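Local atomic coordinates of fructooligosaccharide ABC transporter substrate-binding protein FusA (Streptococcus pneumoniae, PDB entry 5G5Y), a protein that binds short- and long-chain fructooligosaccharides, preferring tetrasaccharides and larger, and delivers them to the FusBC-MsmK ABC transporter for import. Residues K22-R27 / W340-D345; H133-M138 / F194-A199; V297-G302 / V419-R424. All blocks are in the same frame, centred on the assembly; numbering follows the deposited sequence.

Contact 1: residues K22-R27 / W340-D345; sequences KLILQR and WGTYGD. With GOL (glycerol), chain N.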
# COMPACT_ATOMS: atom_id res chain seq x y z
N LYS A 22 -7.14 26.93 2.95
CA LYS A 22 -6.27 26.10 3.79
C LYS A 22 -5.06 26.89 4.29
O LYS A 22 -4.43 27.61 3.54
CB LYS A 22 -5.77 24.89 3.00
CG LYS A 22 -6.85 23.91 2.67
CD LYS A 22 -6.32 22.62 2.05
CE LYS A 22 -7.45 21.65 1.83
NZ LYS A 22 -7.10 20.40 1.07
N LEU A 23 -4.77 26.74 5.58
CA LEU A 23 -3.64 27.40 6.23
C LEU A 23 -2.28 27.09 5.54
O LEU A 23 -1.42 28.00 5.34
CB LEU A 23 -3.64 27.10 7.73
CG LEU A 23 -2.61 27.79 8.59
CD1 LEU A 23 -2.55 29.31 8.39
CD2 LEU A 23 -2.88 27.47 10.06
N ILE A 24 -2.09 25.83 5.15
CA ILE A 24 -0.86 25.48 4.42
C ILE A 24 -0.69 26.34 3.16
O ILE A 24 0.41 26.84 2.87
CB ILE A 24 -0.82 23.96 4.08
CG1 ILE A 24 -0.50 23.12 5.34
CG2 ILE A 24 0.23 23.67 3.04
CD1 ILE A 24 -0.70 21.62 5.14
N LEU A 25 -1.74 26.51 2.38
CA LEU A 25 -1.57 27.23 1.13
C LEU A 25 -1.46 28.77 1.31
O LEU A 25 -0.87 29.45 0.49
CB LEU A 25 -2.67 26.85 0.16
CG LEU A 25 -2.55 25.36 -0.20
CD1 LEU A 25 -3.79 24.94 -0.95
CD2 LEU A 25 -1.30 25.11 -1.05
N GLN A 26 -2.06 29.27 2.38
CA GLN A 26 -1.93 30.69 2.80
C GLN A 26 -0.50 31.03 3.16
O GLN A 26 0.06 32.01 2.64
CB GLN A 26 -2.84 30.96 4.01
CG GLN A 26 -4.27 31.05 3.57
CD GLN A 26 -5.27 30.96 4.70
OE1 GLN A 26 -4.92 30.97 5.88
NE2 GLN A 26 -6.53 30.85 4.35
N ARG A 27 0.12 30.17 3.97
CA ARG A 27 1.53 30.31 4.29
C ARG A 27 2.43 30.14 3.08
O ARG A 27 3.39 30.88 2.90
CB ARG A 27 1.97 29.32 5.38
CG ARG A 27 1.31 29.56 6.72
CD ARG A 27 2.05 28.83 7.81
NE ARG A 27 1.39 28.93 9.12
CZ ARG A 27 0.89 27.92 9.82
NH1 ARG A 27 0.90 26.66 9.38
NH2 ARG A 27 0.36 28.19 11.02
N TRP A 340 0.13 15.38 5.74
CA TRP A 340 -0.56 15.03 6.99
C TRP A 340 -1.36 16.12 7.70
O TRP A 340 -2.23 15.77 8.52
CB TRP A 340 0.43 14.41 7.99
CG TRP A 340 0.77 12.98 7.76
CD1 TRP A 340 -0.10 11.96 7.40
CD2 TRP A 340 2.04 12.35 7.94
NE1 TRP A 340 0.58 10.75 7.31
CE2 TRP A 340 1.89 10.96 7.65
CE3 TRP A 340 3.30 12.82 8.29
CZ2 TRP A 340 2.96 10.06 7.68
CZ3 TRP A 340 4.36 11.90 8.36
CH2 TRP A 340 4.18 10.54 8.05
N GLY A 341 -1.04 17.40 7.47
CA GLY A 341 -1.71 18.50 8.16
C GLY A 341 -0.76 19.57 8.61
O GLY A 341 0.38 19.61 8.18
N THR A 342 -1.21 20.46 9.49
CA THR A 342 -0.36 21.57 9.87
C THR A 342 -0.47 21.93 11.37
O THR A 342 -1.02 21.17 12.15
CB THR A 342 -0.59 22.75 8.90
OG1 THR A 342 0.41 23.76 9.10
CG2 THR A 342 -2.01 23.36 9.06
N TYR A 343 0.12 23.06 11.73
CA TYR A 343 0.26 23.54 13.09
C TYR A 343 -0.21 24.99 13.13
O TYR A 343 -0.27 25.66 12.09
CB TYR A 343 1.75 23.52 13.50
CG TYR A 343 2.58 24.49 12.69
CD1 TYR A 343 3.13 24.11 11.46
CD2 TYR A 343 2.73 25.84 13.09
CE1 TYR A 343 3.83 25.01 10.67
CE2 TYR A 343 3.45 26.74 12.32
CZ TYR A 343 3.99 26.32 11.10
OH TYR A 343 4.69 27.19 10.33
N GLY A 344 -0.48 25.47 14.35
CA GLY A 344 -0.62 26.91 14.63
C GLY A 344 -1.95 27.56 14.28
O GLY A 344 -2.07 28.78 14.37
N ASP A 345 -2.96 26.78 13.88
CA ASP A 345 -4.28 27.36 13.61
C ASP A 345 -5.02 27.62 14.93
O ASP A 345 -5.18 26.71 15.74
CB ASP A 345 -5.13 26.46 12.72
CG ASP A 345 -6.25 27.23 11.97
OD1 ASP A 345 -6.52 28.42 12.28
OD2 ASP A 345 -6.87 26.64 11.06
C1 GOL N . -8.91 29.90 7.08
O1 GOL N . -8.39 30.96 6.29
C2 GOL N . -7.84 29.44 8.08
O2 GOL N . -6.50 29.75 7.66
C3 GOL N . -7.97 27.95 8.31
O3 GOL N . -8.60 27.84 9.59
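In one lobe of this bacterial solute-binding protein, Arg-27 of helix 23-32 makes a cation-pi stack on Tyr-343, in the loop that leaves helix 332-340 just after the substrate-binding Trp-340. The guanidinium lies flat on one ring face, its plane 7° from the ring and Arg-27 CZ 4.0 Å from the ring centroid. The overlap is offset toward the rim: Arg-27 NH1 lies over Tyr-343 CE1 and CZ, Arg-27 CZ is 3.7 Å from Tyr-343 CZ, and NH2 is by CE2. Leu-23 CG sits against the opposite guanidinium face, leaving the cation sandwiched. The extended Arg-27 chain carries NE out to the loop. NH1 and NH2 grip a single acceptor end-on, Tyr-343 O; the NH2 bond is the straighter one (2.8 Å, 155° at hydrogen). Both nitrogens approach that oxygen from the same face of its carbonyl plane, and two grips plus a stack fix the rotation of the group.

Ile-24 CG1 packs on Thr-342 CB at 3.6 Å; Thr-342 OG1 is hydrogen-bonded to Gln-337 OE1. Leu-23 CD2 touches Asp-345 CB. A glycerol, probably from the crystallisation liquor, bridges the two segments: its O1 and O2 bond the Gln-26 amide, and its O3 donates to Asp-345 OD2 at 2.6 Å.

Contact 2: residues H133-M138 / F194-A199; sequences HSVNDM and FKFLFA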
# COMPACT_ATOMS: atom_id res chain seq x y z
N HIS A 133 4.69 -1.53 4.68
CA HIS A 133 4.05 -2.22 3.58
C HIS A 133 4.46 -3.67 3.38
O HIS A 133 3.78 -4.39 2.65
CB HIS A 133 4.29 -1.45 2.30
CG HIS A 133 3.75 -0.07 2.36
ND1 HIS A 133 2.40 0.20 2.36
CD2 HIS A 133 4.37 1.12 2.50
CE1 HIS A 133 2.22 1.51 2.44
NE2 HIS A 133 3.41 2.08 2.57
N SER A 134 5.51 -4.13 4.07
CA SER A 134 6.10 -5.45 3.83
C SER A 134 5.14 -6.61 4.06
O SER A 134 5.25 -7.63 3.37
CB SER A 134 7.36 -5.64 4.69
OG SER A 134 8.40 -4.76 4.29
N VAL A 135 4.22 -6.45 5.02
CA VAL A 135 3.16 -7.44 5.30
C VAL A 135 1.90 -6.63 5.38
O VAL A 135 1.86 -5.64 6.13
CB VAL A 135 3.40 -8.16 6.64
CG1 VAL A 135 2.28 -9.15 7.02
CG2 VAL A 135 4.68 -8.95 6.52
N ASN A 136 0.89 -7.01 4.61
CA ASN A 136 -0.40 -6.32 4.63
C ASN A 136 -1.46 -7.08 5.45
O ASN A 136 -2.14 -6.48 6.28
CB ASN A 136 -0.86 -5.97 3.22
CG ASN A 136 -1.18 -7.19 2.35
OD1 ASN A 136 -0.47 -8.18 2.35
ND2 ASN A 136 -2.23 -7.10 1.59
N ASP A 137 -1.54 -8.40 5.24
CA ASP A 137 -2.54 -9.24 5.87
C ASP A 137 -2.03 -9.99 7.11
O ASP A 137 -1.92 -11.21 7.11
CB ASP A 137 -3.15 -10.22 4.85
CG ASP A 137 -2.17 -11.25 4.34
OD1 ASP A 137 -1.00 -10.92 4.08
OD2 ASP A 137 -2.59 -12.43 4.19
N MET A 138 -1.76 -9.24 8.16
CA MET A 138 -1.24 -9.80 9.41
C MET A 138 -2.28 -10.73 10.03
O MET A 138 -3.49 -10.46 9.92
CB MET A 138 -0.90 -8.69 10.42
CG MET A 138 0.21 -7.80 9.98
SD MET A 138 0.66 -6.45 11.11
CE MET A 138 0.92 -7.28 12.66
N PHE A 194 -5.88 -14.86 3.83
CA PHE A 194 -5.05 -15.78 4.58
C PHE A 194 -3.65 -16.03 4.00
O PHE A 194 -2.88 -16.77 4.60
CB PHE A 194 -5.76 -17.16 4.80
CG PHE A 194 -6.14 -17.87 3.53
CD1 PHE A 194 -5.20 -18.51 2.74
CD2 PHE A 194 -7.45 -17.83 3.07
CE1 PHE A 194 -5.57 -19.13 1.55
CE2 PHE A 194 -7.81 -18.45 1.88
CZ PHE A 194 -6.87 -19.12 1.13
N LYS A 195 -3.34 -15.48 2.82
CA LYS A 195 -2.16 -15.92 2.04
C LYS A 195 -0.82 -15.71 2.80
O LYS A 195 0.17 -16.41 2.52
CB LYS A 195 -2.12 -15.32 0.62
CG LYS A 195 -1.86 -13.81 0.57
CD LYS A 195 -1.61 -13.28 -0.84
CE LYS A 195 -2.72 -13.59 -1.84
NZ LYS A 195 -3.95 -12.81 -1.52
N PHE A 196 -0.79 -14.80 3.78
CA PHE A 196 0.34 -14.68 4.71
C PHE A 196 0.89 -16.04 5.24
O PHE A 196 2.12 -16.24 5.40
CB PHE A 196 -0.05 -13.76 5.90
CG PHE A 196 1.01 -13.64 6.93
CD1 PHE A 196 2.11 -12.81 6.72
CD2 PHE A 196 0.95 -14.42 8.07
CE1 PHE A 196 3.13 -12.73 7.65
CE2 PHE A 196 1.98 -14.35 9.01
CZ PHE A 196 3.07 -13.50 8.79
N LEU A 197 0.00 -16.99 5.48
CA LEU A 197 0.41 -18.28 6.07
C LEU A 197 1.14 -19.18 5.08
O LEU A 197 1.80 -20.14 5.50
CB LEU A 197 -0.79 -19.06 6.64
CG LEU A 197 -1.45 -18.47 7.90
CD1 LEU A 197 -2.54 -19.40 8.42
CD2 LEU A 197 -0.44 -18.19 9.02
N PHE A 198 1.03 -18.92 3.78
CA PHE A 198 1.64 -19.82 2.78
C PHE A 198 3.16 -19.94 2.92
O PHE A 198 3.72 -20.99 2.57
CB PHE A 198 1.26 -19.41 1.35
CG PHE A 198 -0.08 -19.96 0.91
CD1 PHE A 198 -1.14 -20.14 1.83
CD2 PHE A 198 -0.29 -20.34 -0.41
CE1 PHE A 198 -2.37 -20.66 1.41
CE2 PHE A 198 -1.51 -20.86 -0.83
CZ PHE A 198 -2.55 -21.02 0.08
N ALA A 199 3.79 -18.88 3.40
CA ALA A 199 5.23 -18.82 3.59
C ALA A 199 5.76 -19.83 4.62
O ALA A 199 6.93 -20.22 4.57
CB ALA A 199 5.67 -17.40 3.95
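Asp-137 and Phe-196 bring the two backbones closest, their CA atoms 6.3 Å apart, where an irregular run leading into strand 138-142 meets a 3-10 turn. The motif is an aspartate carboxylate accepting a backbone N-H of the 3-10 segment, in the lobe of the solute-binding fold built on the mixed sheet that contains strand 138-142.

Phe-196 N donates to Asp-137 OD2 at 3.0 Å, with 159° at the hydrogen, and uses the syn lone pair, the one on the side of OD1. Asp-137 CG stands between its own backbone N and carbonyl carbon (chi1 66°), which directs CG toward the 194-199 segment. Lys-195 N also lies near Asp-137 OD2, at 3.4 Å, but is poorly angled; of these two amides only Phe-196 N is placed to bond. The carboxylate also rests on Phe-196 CB, which is 3.3 Å from OD2 of Asp-137. Although Lys-195 carries the opposite charge, its ammonium is not paired with Asp-137: NZ makes salt bridges to Asp-193 and Asp-207 instead.

The phenyl ring of Phe-196 lies toward Val-135 and the carbonyl oxygen of Asp-137, with Phe-196 CG 3.8 Å from Asp-137 O. The ring plane is 81° from the carboxylate plane. Asp-137 O and Val-135 CG1 both approach the ring obliquely. Val-135 also touches Val-297 and Tyr-412 of helix 399-412, while its carbonyl oxygen accepts from Arg-404.

The substrate site is near: Asn-136 ND2 donates to OD1 of Asn-191, a substrate-binding residue a few positions before the turn. The apolar part of the contact comes down to one methyl against one ring bond, with Val-135 CG1 3.7 Å from both CD1 and CE1 of Phe-196.

Contact 3: residues V297-G302 / V419-R424; sequences VARTNG and VNNYPR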
# COMPACT_ATOMS: atom_id res chain seq x y z
N VAL A 297 8.69 -15.32 5.88
CA VAL A 297 7.70 -14.32 5.50
C VAL A 297 7.99 -13.85 4.08
O VAL A 297 9.12 -13.40 3.79
CB VAL A 297 7.75 -13.11 6.45
CG1 VAL A 297 6.78 -12.03 6.03
CG2 VAL A 297 7.41 -13.57 7.87
N ALA A 298 6.97 -13.93 3.23
CA ALA A 298 7.07 -13.44 1.85
C ALA A 298 6.85 -11.93 1.93
O ALA A 298 5.95 -11.42 2.64
CB ALA A 298 6.04 -14.07 0.99
N ARG A 299 7.70 -11.19 1.23
CA ARG A 299 7.51 -9.74 1.15
C ARG A 299 6.45 -9.42 0.12
O ARG A 299 6.41 -10.03 -0.98
CB ARG A 299 8.81 -9.09 0.77
CG ARG A 299 9.84 -9.24 1.83
CD ARG A 299 11.19 -8.71 1.37
NE ARG A 299 11.15 -7.27 1.21
CZ ARG A 299 12.17 -6.51 0.82
NH1 ARG A 299 13.38 -7.01 0.50
NH2 ARG A 299 11.98 -5.20 0.74
N THR A 300 5.56 -8.50 0.45
CA THR A 300 4.68 -7.92 -0.58
C THR A 300 5.56 -7.03 -1.48
O THR A 300 6.74 -6.79 -1.16
CB THR A 300 3.58 -6.97 -0.02
OG1 THR A 300 4.18 -5.75 0.45
CG2 THR A 300 2.78 -7.64 1.06
N ASN A 301 4.94 -6.52 -2.56
CA ASN A 301 5.57 -5.52 -3.40
C ASN A 301 5.04 -4.11 -3.15
O ASN A 301 5.32 -3.19 -3.91
CB ASN A 301 5.49 -5.93 -4.87
CG ASN A 301 6.05 -7.31 -5.10
OD1 ASN A 301 7.17 -7.62 -4.65
ND2 ASN A 301 5.29 -8.17 -5.74
N GLY A 302 4.37 -3.92 -2.02
CA GLY A 302 3.85 -2.63 -1.64
C GLY A 302 4.93 -1.61 -1.41
O GLY A 302 6.03 -1.95 -0.94
N VAL A 419 16.25 -10.59 -0.30
CA VAL A 419 16.96 -9.30 -0.36
C VAL A 419 16.05 -8.22 -0.98
O VAL A 419 15.96 -7.06 -0.49
CB VAL A 419 18.28 -9.41 -1.19
CG1 VAL A 419 18.94 -8.04 -1.36
CG2 VAL A 419 19.30 -10.37 -0.60
N ASN A 420 15.36 -8.62 -2.05
CA ASN A 420 14.56 -7.72 -2.83
C ASN A 420 13.12 -8.12 -2.90
O ASN A 420 12.76 -9.29 -2.76
CB ASN A 420 15.12 -7.62 -4.26
CG ASN A 420 16.43 -6.81 -4.29
OD1 ASN A 420 16.47 -5.66 -3.87
ND2 ASN A 420 17.47 -7.43 -4.70
N ASN A 421 12.30 -7.11 -3.15
CA ASN A 421 10.91 -7.32 -3.66
C ASN A 421 10.85 -6.80 -5.11
O ASN A 421 11.90 -6.48 -5.69
CB ASN A 421 9.85 -6.72 -2.73
CG ASN A 421 9.93 -5.21 -2.62
OD1 ASN A 421 10.78 -4.60 -3.25
ND2 ASN A 421 9.03 -4.61 -1.84
N TYR A 422 9.66 -6.79 -5.71
CA TYR A 422 9.51 -6.42 -7.13
C TYR A 422 9.29 -4.90 -7.22
O TYR A 422 8.33 -4.40 -6.59
CB TYR A 422 8.33 -7.15 -7.81
CG TYR A 422 8.44 -6.95 -9.32
CD1 TYR A 422 9.29 -7.73 -10.07
CD2 TYR A 422 7.77 -5.92 -9.97
CE1 TYR A 422 9.45 -7.51 -11.43
CE2 TYR A 422 7.94 -5.68 -11.34
CZ TYR A 422 8.79 -6.47 -12.06
OH TYR A 422 8.92 -6.25 -13.42
N PRO A 423 10.12 -4.18 -7.98
CA PRO A 423 10.04 -2.73 -7.98
C PRO A 423 8.88 -2.18 -8.84
O PRO A 423 8.49 -2.80 -9.83
CB PRO A 423 11.39 -2.30 -8.54
CG PRO A 423 11.77 -3.41 -9.45
CD PRO A 423 11.23 -4.67 -8.84
N ARG A 424 8.39 -1.02 -8.47
CA ARG A 424 7.26 -0.35 -9.15
C ARG A 424 7.68 0.28 -10.49
O ARG A 424 7.51 1.47 -10.65
CB ARG A 424 6.72 0.78 -8.23
CG ARG A 424 6.03 0.36 -6.96
CD ARG A 424 4.99 -0.67 -7.31
NE ARG A 424 3.98 -0.84 -6.29
CZ ARG A 424 3.32 -1.98 -6.06
NH1 ARG A 424 3.56 -3.09 -6.76
NH2 ARG A 424 2.41 -2.02 -5.10
O HOH W 1 7.81 -2.38 -4.80
O HOH W 2 8.96 -1.76 -1.36
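The first torsions of Asn-301 and Asn-421 carry each CG toward the other segment: Asn-301 CG is anti to its carbonyl carbon (chi1 -54°), and Asn-421 CG stands between its own N and carbonyl carbon (chi1 64°). The two amides then exchange hydrogen bonds with backbone groups between two irregular loop segments. Asn-301 OD1 accepts from Tyr-422 N at 2.8 Å, nearly straight, the donor standing above the amide carbonyl plane. In return, Asn-421 ND2 donates to Thr-300 O at 3.2 Å, in the carbonyl plane and on a lone pair.

The guanidinium of Arg-299 stacks on the Asn-421 amide, the planes 24° apart and Arg-299 NH2 3.9 Å from Asn-421 CG. Its NH1 makes a weak bond to Val-419 O, in the guanidinium plane, and a stronger one to Asn-418 O. At the other end, Arg-424 places its guanidinium over Asn-301 O, which sits 3.1 Å above its centre; the angles to NH1 and NH2 are poor.

Two waters complete the seam. One donates to both Asn-301 O and Tyr-422 O, the other donates to Gly-302 O and accepts from Asn-421 ND2. Thr-300 OG1 accepts from Gly-302 N in an ST turn and is also hydrogen-bonded to His-133 O.

Asn-301 ND2 is taken up by Leu-210 O and Asp-208. The 419-424 run, between helices 399-412 and 429-455, is backed by helix 475-492, where Tyr-422 meets Tyr-485 and Pro-423 lies on Tyr-486 and Tyr-489, while the 297-302 run leads on toward strand 305-306.

Contacts 2 and 3 form one continuous patch, their centres 12 Å apart. Thr-300 joins them: its OG1 lies 2.6 Å from His-133 O, and its N lies 3.1 Å from Ser-134 O, both probable hydrogen bonds. Contact 1 stands apart, its centre about 37 Å from contact 2 and 35 Å from contact 3, on the other side of the chain's centre from contact 2. Substrate-binding residues occur near both regions. Trp-340 lies within contact 1. Between side chains, Asp-137 is about 5 Å from Asn-191, Val-135 about 7 Å from Trp-270, and Thr-300 about 7 Å from Trp-270 and 8 Å from Asn-191. In sequence, contact 2 is nested inside the span closed by contact 1, whereas contacts 1 and 3 interleave.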